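Putative fimbrium tip subunit Fim1C (Bacteroides ovatus, PDB 4EPS) is probably a component of the tip of fimbriae, the filamentous cell-surface appendages that mediate adhesion and biofilm formation. Local coordinates at residues A[20-25]-A[250-255]; A[160-165]-A[245-250]; A[196-201]-A[228-233]; A[121-126]-A[218-223]. One frame throughout, in Å; residues are numbered along the deposited sequence. Where two conformers were deposited one is given.

Contact 1 of 4, residues A[20-25]-A[250-255]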
# COMPACT_ATOMS: atom_id res chain seq x y z
N THR A 20 -43.01 -11.88 7.71
CA THR A 20 -42.58 -12.49 6.45
C THR A 20 -41.48 -11.60 5.81
O THR A 20 -40.80 -12.05 4.91
CB THR A 20 -43.75 -12.73 5.50
OG1 THR A 20 -44.35 -11.49 5.17
CG2 THR A 20 -44.81 -13.69 6.08
N GLY A 21 -41.37 -10.36 6.28
CA GLY A 21 -40.34 -9.40 5.87
C GLY A 21 -40.66 -8.57 4.64
O GLY A 21 -41.56 -8.90 3.87
N ILE A 22 -39.96 -7.44 4.49
CA ILE A 22 -40.04 -6.56 3.32
C ILE A 22 -38.96 -7.05 2.37
O ILE A 22 -37.77 -7.00 2.71
CB ILE A 22 -39.88 -5.07 3.68
CG1 ILE A 22 -40.88 -4.64 4.78
CG2 ILE A 22 -40.01 -4.17 2.44
CD1 ILE A 22 -40.71 -3.25 5.33
N ILE A 23 -39.37 -7.52 1.19
CA ILE A 23 -38.45 -8.12 0.22
C ILE A 23 -38.17 -7.19 -0.98
O ILE A 23 -38.91 -6.25 -1.23
CB ILE A 23 -38.97 -9.51 -0.25
CG1 ILE A 23 -40.40 -9.42 -0.84
CG2 ILE A 23 -38.92 -10.51 0.94
CD1 ILE A 23 -40.91 -10.71 -1.62
N SER A 24 -37.06 -7.43 -1.69
CA SER A 24 -36.66 -6.60 -2.82
C SER A 24 -37.71 -6.57 -3.92
O SER A 24 -38.28 -7.61 -4.25
CB SER A 24 -35.33 -7.08 -3.39
OG SER A 24 -34.81 -6.06 -4.23
N ASN A 25 -38.00 -5.36 -4.45
CA ASN A 25 -38.98 -5.13 -5.52
C ASN A 25 -38.56 -5.84 -6.82
O ASN A 25 -39.43 -6.30 -7.57
CB ASN A 25 -39.16 -3.62 -5.75
CG ASN A 25 -40.39 -3.23 -6.53
OD1 ASN A 25 -40.65 -3.72 -7.62
ND2 ASN A 25 -41.12 -2.27 -6.01
N GLY A 250 -45.32 -4.18 0.71
CA GLY A 250 -44.47 -5.20 1.29
C GLY A 250 -43.14 -5.40 0.60
O GLY A 250 -42.48 -6.42 0.78
N LYS A 251 -42.74 -4.41 -0.21
CA LYS A 251 -41.47 -4.51 -0.93
C LYS A 251 -40.67 -3.24 -0.78
O LYS A 251 -41.22 -2.19 -0.44
CB LYS A 251 -41.71 -4.82 -2.43
CG LYS A 251 -42.47 -6.14 -2.63
CD LYS A 251 -42.33 -6.66 -4.04
CE LYS A 251 -42.98 -8.02 -4.19
NZ LYS A 251 -42.68 -8.61 -5.52
N TYR A 252 -39.36 -3.34 -1.00
CA TYR A 252 -38.50 -2.17 -0.93
C TYR A 252 -37.77 -1.91 -2.25
O TYR A 252 -37.50 -2.84 -3.03
CB TYR A 252 -37.45 -2.29 0.22
CG TYR A 252 -36.33 -3.28 -0.02
CD1 TYR A 252 -35.18 -2.90 -0.73
CD2 TYR A 252 -36.36 -4.55 0.53
CE1 TYR A 252 -34.13 -3.80 -0.93
CE2 TYR A 252 -35.30 -5.44 0.37
CZ TYR A 252 -34.19 -5.06 -0.37
OH TYR A 252 -33.16 -5.95 -0.53
N LYS A 253 -37.40 -0.66 -2.44
CA LYS A 253 -36.59 -0.23 -3.56
C LYS A 253 -35.35 0.40 -2.95
O LYS A 253 -35.47 1.35 -2.17
CB LYS A 253 -37.37 0.76 -4.45
CG LYS A 253 -36.50 1.53 -5.48
CD LYS A 253 -35.76 0.66 -6.48
CE LYS A 253 -34.75 1.51 -7.23
NZ LYS A 253 -33.86 0.70 -8.11
N ARG A 254 -34.17 -0.14 -3.29
CA ARG A 254 -32.91 0.40 -2.79
C ARG A 254 -32.26 1.28 -3.85
O ARG A 254 -32.01 0.83 -4.97
CB ARG A 254 -31.95 -0.71 -2.33
CG ARG A 254 -30.62 -0.16 -1.79
CD ARG A 254 -29.67 -1.25 -1.34
NE ARG A 254 -29.78 -1.55 0.09
CZ ARG A 254 -30.23 -2.70 0.59
NH1 ARG A 254 -30.61 -3.69 -0.21
NH2 ARG A 254 -30.29 -2.88 1.91
N PHE A 255 -32.00 2.53 -3.49
CA PHE A 255 -31.33 3.48 -4.38
C PHE A 255 -29.86 3.55 -3.96
O PHE A 255 -29.58 4.01 -2.85
CB PHE A 255 -31.96 4.86 -4.28
CG PHE A 255 -33.40 4.93 -4.75
CD1 PHE A 255 -33.70 5.18 -6.09
CD2 PHE A 255 -34.45 4.75 -3.86
CE1 PHE A 255 -35.02 5.28 -6.53
CE2 PHE A 255 -35.78 4.86 -4.29
CZ PHE A 255 -36.06 5.12 -5.63
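A two-bridge parallel beta ladder pairs Ile23 with Lys251 and Ser24 with Tyr252, attaching strand 23-24 of the predicted propeptide to strand 251-256 of the fimbrillin-like fold. Two backbone bonds are well formed: Tyr252 N donates to Ile23 O at 3.0 Å, and Asn25 N donates to Tyr252 O at 2.9 Å. A third bond, from Ile23 N to Gly250 O, is weak at 3.3 Å. On the face shared by Ser24 and Tyr252, the tyrosine CG sits between its own backbone N and carbonyl carbon (chi1 73°), and the ring beyond it lies against residues 22-24. Ser24 CA stands over one ring face, 3.8 Å from the centroid and 19° off the normal, a CH-pi contact displaced toward the rim. Ile22 O meets the ring at its edge, 3.6 Å from CD2, while Ile22 CG2 packs 3.9 Å from Tyr252 CB. An alanine in place of Tyr252 would probably open a gap beneath Ser24 and leave Phe36, which meets the ring edge-to-face, without its aromatic partner. On the face of Ile23 and Lys251, the lysine chain runs extended beyond CG and brings its CD 4.0 Å from Asn25 CA.

Contact 2 of 4, residues A[160-165]-A[245-250]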
# COMPACT_ATOMS: atom_id res chain seq x y z
N SER A 160 -44.83 0.44 1.64
CA SER A 160 -43.69 0.17 0.78
C SER A 160 -42.48 0.79 1.45
O SER A 160 -42.66 1.56 2.41
CB SER A 160 -43.92 0.72 -0.63
OG SER A 160 -42.93 0.18 -1.49
N LEU A 161 -41.27 0.47 1.00
CA LEU A 161 -40.08 0.99 1.68
C LEU A 161 -39.05 1.55 0.71
O LEU A 161 -38.65 0.87 -0.24
CB LEU A 161 -39.45 -0.14 2.52
CG LEU A 161 -38.21 0.23 3.36
CD1 LEU A 161 -38.60 1.23 4.50
CD2 LEU A 161 -37.57 -1.00 3.91
N VAL A 162 -38.59 2.77 0.99
CA VAL A 162 -37.49 3.39 0.26
C VAL A 162 -36.21 3.10 1.07
O VAL A 162 -36.19 3.35 2.28
CB VAL A 162 -37.70 4.93 0.05
CG1 VAL A 162 -36.38 5.66 -0.32
CG2 VAL A 162 -38.75 5.20 -1.02
N VAL A 163 -35.16 2.61 0.41
CA VAL A 163 -33.86 2.40 1.07
C VAL A 163 -32.84 3.24 0.28
O VAL A 163 -32.81 3.13 -0.94
CB VAL A 163 -33.43 0.91 1.16
CG1 VAL A 163 -32.05 0.78 1.83
CG2 VAL A 163 -34.48 0.09 1.94
N VAL A 164 -32.07 4.11 0.97
CA VAL A 164 -31.07 4.95 0.31
C VAL A 164 -29.68 4.58 0.83
O VAL A 164 -29.45 4.61 2.04
CB VAL A 164 -31.31 6.49 0.47
CG1 VAL A 164 -30.32 7.29 -0.39
CG2 VAL A 164 -32.76 6.87 0.14
N LYS A 165 -28.75 4.27 -0.09
CA LYS A 165 -27.35 3.98 0.24
C LYS A 165 -26.48 5.09 -0.36
O LYS A 165 -26.25 5.11 -1.57
CB LYS A 165 -26.94 2.59 -0.31
CG LYS A 165 -25.53 2.15 0.10
CD LYS A 165 -25.48 1.80 1.57
CE LYS A 165 -24.15 1.20 1.94
NZ LYS A 165 -24.05 1.12 3.41
N GLU A 245 -43.56 4.10 -9.72
CA GLU A 245 -43.65 2.70 -10.21
C GLU A 245 -42.81 1.71 -9.41
O GLU A 245 -42.79 0.52 -9.75
CB GLU A 245 -43.27 2.58 -11.72
CG GLU A 245 -43.82 3.69 -12.61
CD GLU A 245 -45.33 3.89 -12.58
OE1 GLU A 245 -46.03 3.01 -12.05
OE2 GLU A 245 -45.80 4.90 -13.16
N LYS A 246 -42.14 2.17 -8.34
CA LYS A 246 -41.26 1.27 -7.60
C LYS A 246 -41.78 1.01 -6.18
O LYS A 246 -41.09 0.34 -5.40
CB LYS A 246 -39.83 1.84 -7.57
CG LYS A 246 -39.25 2.08 -8.96
CD LYS A 246 -38.07 3.01 -8.94
CE LYS A 246 -37.82 3.64 -10.30
NZ LYS A 246 -36.70 4.62 -10.23
N MSE A 247 -42.96 1.55 -5.84
CA MSE A 247 -43.52 1.47 -4.48
C MSE A 247 -44.58 0.37 -4.37
O MSE A 247 -45.78 0.64 -4.40
CB MSE A 247 -44.09 2.84 -4.08
CG MSE A 247 -43.04 3.96 -4.13
SE MSE A 247 -41.84 3.86 -2.57
CE MSE A 247 -40.34 2.85 -3.33
N LYS A 248 -44.12 -0.88 -4.26
CA LYS A 248 -45.01 -2.05 -4.15
C LYS A 248 -45.21 -2.40 -2.68
O LYS A 248 -44.26 -2.34 -1.91
CB LYS A 248 -44.42 -3.26 -4.89
CG LYS A 248 -44.50 -3.15 -6.41
CD LYS A 248 -44.18 -4.50 -7.05
CE LYS A 248 -44.62 -4.58 -8.50
NZ LYS A 248 -44.65 -5.99 -8.97
N GLU A 249 -46.44 -2.77 -2.32
CA GLU A 249 -46.79 -3.16 -0.95
C GLU A 249 -45.91 -4.32 -0.48
O GLU A 249 -45.76 -5.32 -1.20
CB GLU A 249 -48.28 -3.53 -0.92
CG GLU A 249 -48.79 -4.04 0.41
CD GLU A 249 -50.20 -4.60 0.33
OE1 GLU A 249 -50.94 -4.27 -0.62
OE2 GLU A 249 -50.58 -5.37 1.25
N GLY A 250 -45.32 -4.18 0.71
CA GLY A 250 -44.47 -5.20 1.29
C GLY A 250 -43.14 -5.40 0.60
O GLY A 250 -42.48 -6.42 0.78
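This is a buried contact of a loop packed against the side chains of a strand: Ser160 and Val162 of strand 148-174 meet Met247 and Lys248 in the irregular connection that leads into strand 251-256. The two segments form no beta bridge; a hydroxyl and a few apolar atoms carry the contact. The serine OG lies anti to its own backbone N (chi1 -167°), and its side chain points toward the loop. There OG comes 2.9 Å from Lys248 O, a hydrogen-bonding distance, but Lys251 O is a second acceptor within reach, so the single proton may serve either carbonyl. Met247 CA also approaches, 3.3 Å from Ser160 OG. The residue at 247 is a selenomethionine, and its chain bends at chi2 and chi3, with SE and the terminal methyl both against the strand. SE is 3.7 Å from Val162 CG2, and CE reaches the same methyl at 3.7 Å. The two side chains cross obliquely. CE lies 4.0 Å from Leu161 O as well, so the selenomethionine end rests partly on the strand backbone. Around this pair, Met247 also touches Arg222, Ser226 and Lys253, and Glu249 makes a salt bridge to Arg158. Segment 160-165 itself runs between strand 251-256, its parallel neighbour, and strand 217-222, its antiparallel neighbour, with the loop packed beside its beginning.

Contact 3 of 4, residues A[196-201]-A[228-233]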
# COMPACT_ATOMS: atom_id res chain seq x y z
N PHE A 196 -32.82 15.14 3.14
CA PHE A 196 -33.76 14.64 2.13
C PHE A 196 -35.01 15.52 2.10
O PHE A 196 -35.48 15.97 3.15
CB PHE A 196 -34.15 13.18 2.41
CG PHE A 196 -33.00 12.21 2.32
CD1 PHE A 196 -32.62 11.67 1.09
CD2 PHE A 196 -32.31 11.81 3.46
CE1 PHE A 196 -31.57 10.76 1.01
CE2 PHE A 196 -31.26 10.89 3.38
CZ PHE A 196 -30.89 10.39 2.16
N TYR A 197 -35.57 15.71 0.89
CA TYR A 197 -36.75 16.53 0.64
C TYR A 197 -37.76 15.82 -0.22
O TYR A 197 -37.39 15.14 -1.17
CB TYR A 197 -36.35 17.84 -0.09
CG TYR A 197 -35.32 18.64 0.68
CD1 TYR A 197 -35.71 19.57 1.63
CD2 TYR A 197 -33.96 18.45 0.46
CE1 TYR A 197 -34.77 20.29 2.37
CE2 TYR A 197 -33.01 19.18 1.18
CZ TYR A 197 -33.42 20.10 2.13
OH TYR A 197 -32.48 20.82 2.83
N LEU A 198 -39.05 16.07 0.05
CA LEU A 198 -40.10 15.54 -0.78
C LEU A 198 -40.44 16.50 -1.94
O LEU A 198 -40.78 17.66 -1.68
CB LEU A 198 -41.37 15.26 0.05
CG LEU A 198 -42.40 14.30 -0.54
CD1 LEU A 198 -41.85 12.89 -0.60
CD2 LEU A 198 -43.65 14.29 0.30
N ASP A 199 -40.33 15.99 -3.19
CA ASP A 199 -40.65 16.63 -4.48
C ASP A 199 -39.80 17.86 -4.84
O ASP A 199 -39.41 17.97 -6.00
CB ASP A 199 -42.14 16.98 -4.58
CG ASP A 199 -43.03 15.75 -4.62
OD1 ASP A 199 -42.96 15.01 -5.63
OD2 ASP A 199 -43.80 15.54 -3.66
N ASN A 200 -39.54 18.79 -3.90
CA ASN A 200 -38.72 19.97 -4.19
C ASN A 200 -37.99 20.42 -2.93
O ASN A 200 -38.44 20.11 -1.83
CB ASN A 200 -39.56 21.12 -4.79
CG ASN A 200 -40.87 21.37 -4.07
OD1 ASN A 200 -40.90 22.02 -3.02
ND2 ASN A 200 -41.97 20.86 -4.62
N VAL A 201 -36.88 21.13 -3.10
CA VAL A 201 -36.04 21.58 -1.99
C VAL A 201 -36.59 22.88 -1.41
O VAL A 201 -36.66 23.90 -2.10
CB VAL A 201 -34.55 21.67 -2.39
CG1 VAL A 201 -33.68 22.07 -1.19
CG2 VAL A 201 -34.07 20.35 -2.97
N ASN A 228 -43.78 10.25 -5.67
CA ASN A 228 -42.97 11.42 -5.43
C ASN A 228 -41.49 11.23 -5.75
O ASN A 228 -40.94 10.16 -5.57
CB ASN A 228 -43.08 11.85 -3.96
CG ASN A 228 -44.51 11.97 -3.51
OD1 ASN A 228 -45.19 10.98 -3.32
ND2 ASN A 228 -45.03 13.19 -3.43
N GLN A 229 -40.85 12.31 -6.17
CA GLN A 229 -39.41 12.34 -6.25
C GLN A 229 -38.93 12.68 -4.86
O GLN A 229 -39.58 13.48 -4.16
CB GLN A 229 -38.93 13.40 -7.26
CG GLN A 229 -39.20 13.04 -8.71
CD GLN A 229 -38.59 14.05 -9.66
OE1 GLN A 229 -38.41 15.22 -9.33
NE2 GLN A 229 -38.26 13.61 -10.86
N ILE A 230 -37.85 12.05 -4.43
CA ILE A 230 -37.18 12.39 -3.20
C ILE A 230 -35.84 12.98 -3.62
O ILE A 230 -35.08 12.33 -4.36
CB ILE A 230 -37.03 11.20 -2.21
CG1 ILE A 230 -38.43 10.73 -1.71
CG2 ILE A 230 -36.10 11.58 -1.03
CD1 ILE A 230 -38.41 9.32 -1.01
N ILE A 231 -35.56 14.21 -3.19
CA ILE A 231 -34.30 14.88 -3.52
C ILE A 231 -33.38 14.70 -2.34
O ILE A 231 -33.74 15.04 -1.22
CB ILE A 231 -34.49 16.38 -3.90
CG1 ILE A 231 -35.66 16.63 -4.91
CG2 ILE A 231 -33.14 17.03 -4.40
CD1 ILE A 231 -35.67 15.83 -6.19
N GLY A 232 -32.19 14.16 -2.60
CA GLY A 232 -31.21 14.00 -1.54
C GLY A 232 -30.06 14.96 -1.77
O GLY A 232 -29.57 15.09 -2.89
N HIS A 233 -29.68 15.67 -0.71
CA HIS A 233 -28.52 16.55 -0.64
C HIS A 233 -27.49 15.88 0.27
O HIS A 233 -27.84 15.41 1.35
CB HIS A 233 -28.91 17.96 -0.14
CG HIS A 233 -29.56 18.81 -1.18
ND1 HIS A 233 -29.77 20.17 -0.98
CD2 HIS A 233 -30.01 18.49 -2.43
CE1 HIS A 233 -30.31 20.63 -2.10
NE2 HIS A 233 -30.48 19.65 -3.00
O HOH W 1 -29.77 20.70 1.67
O HOH W 2 -40.92 16.37 -8.40
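Phe196 and Ile230 start the apolar centre of this antiparallel pair of strands, with Phe196 CD1 4.1 Å from Ile230 CG2. Gly232, directly across from Phe196, brings its CA 3.8 Å from Phe196 CD1, so the ring packs on backbone there. Leu198 continues the same face, its CD1 3.7 Å from Asn228 CB. On the reverse face lie Tyr197 and Ile231, joined by Val201 from the loop that follows the strand: Val201 CG2 meets Ile231 CG2 at 3.7 Å, while its CG1 stands over the centre of the Tyr197 ring. The tyrosine points an edge at the face of His233 in a T-shaped pair, centroids 5.5 Å apart and planes at 68°, and one water bridges Tyr197 OH and His233 ND1. Between the faces, Tyr197 and Ile231 exchange two backbone hydrogen bonds, N to O in each direction, both 2.9 Å long. Farther out, Asp199 N donates to Gln229 O at 2.8 Å. At the polar edge, Asn228 CG lies anti to its own carbonyl carbon (chi1 -51°), and ND2 donates to the syn lone pair of Asp199 OD2 at 2.7 Å, nearly straight at 165°. An alanine in place of Asn228 would probably leave the Asp199 carboxylate without its amide partner and more able to turn. The chemistry implies a register set by backbone bonds and apolar side chains, to which the Asp199 end adds a carboxylate-to-amide bond of doubtful occupancy, since two conformers of this aspartate were deposited.

Contact 4 of 4, residues A[121-126]-A[218-223]. With GOL (glycerol), chain I.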
# COMPACT_ATOMS: atom_id res chain seq x y z
N THR A 121 -43.65 11.62 7.19
CA THR A 121 -42.25 11.53 6.79
C THR A 121 -41.32 11.72 8.00
O THR A 121 -40.11 11.88 7.81
CB THR A 121 -41.97 12.52 5.66
OG1 THR A 121 -42.36 13.83 6.09
CG2 THR A 121 -42.68 12.15 4.34
N GLU A 122 -41.87 11.67 9.24
CA GLU A 122 -41.08 11.79 10.48
C GLU A 122 -40.86 10.37 11.03
O GLU A 122 -41.73 9.80 11.70
CB GLU A 122 -41.79 12.72 11.48
CG GLU A 122 -41.66 14.20 11.12
CD GLU A 122 -40.22 14.70 11.03
OE1 GLU A 122 -39.43 14.47 11.97
OE2 GLU A 122 -39.88 15.30 9.98
N GLN A 123 -39.72 9.75 10.65
CA GLN A 123 -39.45 8.36 11.00
C GLN A 123 -38.01 8.19 11.52
O GLN A 123 -37.48 7.08 11.49
CB GLN A 123 -39.67 7.46 9.74
CG GLN A 123 -41.13 7.44 9.20
CD GLN A 123 -41.24 6.72 7.87
OE1 GLN A 123 -40.49 5.78 7.59
NE2 GLN A 123 -42.22 7.11 7.05
N SER A 124 -37.40 9.28 12.02
CA SER A 124 -35.98 9.36 12.38
C SER A 124 -35.56 8.55 13.62
O SER A 124 -34.37 8.44 13.88
CB SER A 124 -35.54 10.82 12.54
OG SER A 124 -36.26 11.42 13.60
N ASP A 125 -36.50 7.98 14.37
CA ASP A 125 -36.08 7.12 15.48
C ASP A 125 -36.88 5.83 15.45
O ASP A 125 -37.91 5.75 14.75
CB ASP A 125 -36.18 7.84 16.85
CG ASP A 125 -37.54 8.38 17.16
OD1 ASP A 125 -38.46 7.58 17.41
OD2 ASP A 125 -37.70 9.62 17.15
N GLN A 126 -36.40 4.79 16.19
CA GLN A 126 -37.03 3.47 16.21
C GLN A 126 -38.51 3.55 16.52
O GLN A 126 -39.27 2.91 15.80
CB GLN A 126 -36.33 2.50 17.17
CG GLN A 126 -35.05 1.92 16.55
CD GLN A 126 -34.40 0.83 17.36
OE1 GLN A 126 -33.85 1.06 18.45
NE2 GLN A 126 -34.40 -0.38 16.82
N TYR A 218 -30.32 4.73 4.83
CA TYR A 218 -31.54 5.42 5.27
C TYR A 218 -32.74 4.67 4.79
O TYR A 218 -32.73 4.20 3.64
CB TYR A 218 -31.60 6.86 4.74
CG TYR A 218 -30.47 7.73 5.25
CD1 TYR A 218 -29.21 7.69 4.65
CD2 TYR A 218 -30.64 8.57 6.35
CE1 TYR A 218 -28.17 8.51 5.10
CE2 TYR A 218 -29.60 9.38 6.81
CZ TYR A 218 -28.37 9.35 6.18
OH TYR A 218 -27.33 10.11 6.63
N ARG A 219 -33.77 4.55 5.63
CA ARG A 219 -35.01 3.83 5.31
C ARG A 219 -36.20 4.71 5.56
O ARG A 219 -36.23 5.46 6.54
CB ARG A 219 -35.12 2.52 6.12
CG ARG A 219 -33.97 1.56 5.78
CD ARG A 219 -34.24 0.11 6.10
NE ARG A 219 -34.13 -0.19 7.53
CZ ARG A 219 -33.03 -0.61 8.15
NH1 ARG A 219 -31.89 -0.76 7.47
NH2 ARG A 219 -33.05 -0.86 9.44
N LEU A 220 -37.18 4.67 4.66
CA LEU A 220 -38.37 5.49 4.78
C LEU A 220 -39.57 4.73 4.29
O LEU A 220 -39.61 4.36 3.11
CB LEU A 220 -38.19 6.79 3.96
CG LEU A 220 -39.34 7.79 4.01
CD1 LEU A 220 -39.34 8.54 5.36
CD2 LEU A 220 -39.20 8.80 2.89
N LEU A 221 -40.56 4.53 5.16
CA LEU A 221 -41.82 3.91 4.73
C LEU A 221 -42.61 4.89 3.86
O LEU A 221 -42.65 6.09 4.17
CB LEU A 221 -42.68 3.50 5.94
CG LEU A 221 -42.07 2.42 6.84
CD1 LEU A 221 -42.73 2.48 8.22
CD2 LEU A 221 -42.19 1.03 6.22
N ARG A 222 -43.21 4.37 2.76
CA ARG A 222 -44.02 5.15 1.81
C ARG A 222 -45.29 4.41 1.48
O ARG A 222 -45.34 3.18 1.59
CB ARG A 222 -43.23 5.42 0.49
CG ARG A 222 -41.88 6.20 0.66
CD ARG A 222 -42.08 7.65 1.05
NE ARG A 222 -42.82 8.42 0.04
CZ ARG A 222 -43.51 9.53 0.27
NH1 ARG A 222 -43.62 10.00 1.51
NH2 ARG A 222 -44.13 10.15 -0.72
N LYS A 223 -46.34 5.14 1.13
CA LYS A 223 -47.60 4.48 0.75
C LYS A 223 -47.40 3.73 -0.57
O LYS A 223 -46.74 4.25 -1.47
CB LYS A 223 -48.73 5.49 0.63
CG LYS A 223 -49.32 5.89 1.97
CD LYS A 223 -50.36 6.97 1.78
CE LYS A 223 -51.03 7.34 3.08
NZ LYS A 223 -51.94 8.51 2.93
C1 GOL I . -37.26 0.55 13.82
O1 GOL I . -37.95 -0.04 14.91
C2 GOL I . -36.48 -0.47 13.02
O2 GOL I . -37.29 -1.63 12.80
C3 GOL I . -36.13 0.17 11.70
O3 GOL I . -35.55 -0.77 10.80
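Gln123 uses its side-chain amide as a strand would use its peptides, binding both the N and the O of a single residue, Leu221. Leu221 N donates to Gln123 OE1 at 2.7 Å, on a lone pair in the carbonyl plane, with an N-H...O angle of 160°. In return Gln123 NE2 donates to Leu221 O at 3.1 Å and 166°, close to the plane of its own amide. These two bonds fix the rotation of the amide, and NE2 has another acceptor in Thr120 O. The glutamine chain is extended beyond CG and crosses Leu220 at about a right angle; Leu220 CD1 lies 3.6 Å from NE2. Leu221 CB packs 3.6 Å from OE1. At one end Thr121 CG2 approaches Arg222 NH1 at 3.7 Å. At the other, Arg219 NH2 donates to O3 of a glycerol, probably from the crystallisation liquor, at 2.8 Å, while Arg219 NH1 makes salt bridges with Asp212 and Glu217. Strand 206-212 bonds to strand 217-222 through Tyr210 and Arg219, and through Ser208 to the loop at Thr121 and Gln123; in effect the Gln123 side chain makes the paired N-H and C=O bonds of a beta-sheet neighbour at Leu221.

Contacts 1, 2 and 4 lie on adjoining strands of the fimbrillin-like region, 251-256, 148-174 and 217-222; strand 206-212 stands between 217-222 and strand 195-198 of contact 3. Contacts 1 and 2 share Gly250, with centres about 6 Å apart, and Phe255 N is 2.7 Å from Val163 O, probably hydrogen-bonded. On the other flank of 160-165, contact 4 has its centre about 11 Å from that of contact 2, with Val164 N 2.8 Å from Tyr218 O. Contact 3 touches contact 2 where Val164 CG1 comes 3.9 Å from Phe196 CE1. Contacts 1 and 3, about 20 Å apart between centres, do not touch. Glycerol binds Arg219 in contact 4 and also Lys165 in contact 2.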